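PDB 5WTN: replication initiation and membrane attachment protein from Geobacillus stearothermophilus 10, which takes part in assembling the primosome for DNA replication as a tetramer and forms a complex with a primosomal re-initiation protein. Local coordinates for the interface of chains A and B. Coordinates in Å, arbitrary orientation; residue numbers count along the deposited sequence, not the author numbering. Chains: chain A/B, Replication initiation and membrane attachment protein.

The interface of chains A and B. Residues chain A 27-28, 143; chain B 50, 54.
A:Arg27 sets its guanidinium at the rim of the B:Trp50 indole, with NE standing above one face of the ring system and displaced to that rim. The two planes are 60° apart, a steeply tilted approach in place of a parallel stack. CE2 of B:Trp50 lies over one face of the guanidinium, 3.4 Å from CZ of A:Arg27. The rest of the guanidinium sits just above and outside the NE1–CE2–CZ2 rim, with NH1 beside CZ2 and CE2 and NH2 beside NE1. The N-H of NE1 is not aimed at NH2, both groups are donors, and the pair is not hydrogen bonded. A bend at chi3 turns the end of the arginine chain toward the indole. With an alanine here the indole rim is gone, and the guanidinium of A:Arg27 would probably lose its apolar support and be set free to turn.

One residue on in the same helix, 24-38, A:Lys28 forms a salt bridge with B:Glu54, one turn after the tryptophan in helix 40-55. The lysine chain is extended beyond CG and crosses the glutamate side chain at about a right angle. Its ammonium NZ hydrogen bonds to carboxylate OE1 of B:Glu54 at 2.7 Å, on the syn side but 30° out of the carboxylate plane. NH2 of A:Arg27 is 5.0 Å from the same OE1, near enough that its positive charge may add to the pull on the carboxylate without direct contact.

This patch belongs to a two-fold symmetric interface between copies of a protein that is a tetramer, and its twin repeats the contacts with the chains exchanged. At the other flank, from helix 134-143, A:Phe143 offers the edge of its ring to the start of the glutamate side chain and its backbone. Its CG is anti to the backbone N (chi1 -179°), and the ring edge extends to B:Glu54, where CE1 of A:Phe143 meets CB at 4.0 Å and the backbone O at 3.4 Å.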
loop_
_atom_site.group_PDB
_atom_site.type_symbol
_atom_site.label_atom_id
_atom_site.label_comp_id
_atom_site.label_asym_id
_atom_site.label_seq_id
_atom_site.Cartn_x
_atom_site.Cartn_y
_atom_site.Cartn_z
ATOM N N ARG A 27 -7.406 -5.602 1.377
ATOM C CA ARG A 27 -7.401 -5.708 2.829
ATOM C C ARG A 27 -8.675 -5.163 3.454
ATOM O O ARG A 27 -9.100 -5.618 4.514
ATOM C CB ARG A 27 -6.201 -4.987 3.439
ATOM C CG ARG A 27 -5.983 -5.322 4.901
ATOM C CD ARG A 27 -5.303 -4.184 5.608
ATOM N NE ARG A 27 -6.255 -3.104 5.790
ATOM C CZ ARG A 27 -5.981 -1.822 5.616
ATOM N NH1 ARG A 27 -4.770 -1.441 5.236
ATOM N NH2 ARG A 27 -6.939 -0.930 5.813
ATOM N N LYS A 28 -9.268 -4.166 2.806
ATOM C CA LYS A 28 -10.499 -3.561 3.299
ATOM C C LYS A 28 -11.682 -4.455 2.961
ATOM O O LYS A 28 -12.577 -4.663 3.779
ATOM C CB LYS A 28 -10.696 -2.171 2.692
ATOM C CG LYS A 28 -9.480 -1.266 2.806
ATOM C CD LYS A 28 -9.860 0.195 2.627
ATOM C CE LYS A 28 -8.667 1.026 2.182
ATOM N NZ LYS A 28 -9.031 2.455 1.975
ATOM N N PHE A 143 -19.401 3.071 0.658
ATOM C CA PHE A 143 -17.970 3.145 0.890
ATOM C C PHE A 143 -17.180 2.577 -0.283
ATOM O O PHE A 143 -16.110 3.085 -0.635
ATOM C CB PHE A 143 -17.647 2.366 2.159
ATOM C CG PHE A 143 -16.198 2.374 2.526
ATOM C CD1 PHE A 143 -15.697 3.360 3.348
ATOM C CD2 PHE A 143 -15.330 1.383 2.056
ATOM C CE1 PHE A 143 -14.346 3.379 3.701
ATOM C CE2 PHE A 143 -13.978 1.400 2.398
ATOM C CZ PHE A 143 -13.488 2.403 3.225
ATOM N N TRP B 50 -9.194 -0.682 12.430
ATOM C CA TRP B 50 -8.510 0.144 11.463
ATOM C C TRP B 50 -9.424 0.284 10.240
ATOM O O TRP B 50 -9.578 1.373 9.711
ATOM C CB TRP B 50 -7.099 -0.437 11.262
ATOM C CG TRP B 50 -6.362 -0.228 9.992
ATOM C CD1 TRP B 50 -6.792 0.413 8.860
ATOM C CD2 TRP B 50 -5.023 -0.701 9.700
ATOM N NE1 TRP B 50 -5.800 0.378 7.893
ATOM C CE2 TRP B 50 -4.712 -0.306 8.380
ATOM C CE3 TRP B 50 -4.058 -1.409 10.430
ATOM C CZ2 TRP B 50 -3.474 -0.601 7.780
ATOM C CZ3 TRP B 50 -2.826 -1.695 9.823
ATOM C CH2 TRP B 50 -2.552 -1.293 8.522
ATOM N N GLU B 54 -11.766 4.188 8.662
ATOM C CA GLU B 54 -12.113 4.728 7.352
ATOM C C GLU B 54 -13.604 4.610 7.040
ATOM O O GLU B 54 -14.173 5.472 6.369
ATOM C CB GLU B 54 -11.295 4.039 6.257
ATOM C CG GLU B 54 -9.954 4.699 5.977
ATOM C CD GLU B 54 -9.455 4.426 4.571
ATOM O OE1 GLU B 54 -8.622 3.513 4.401
ATOM O OE2 GLU B 54 -9.896 5.128 3.636
#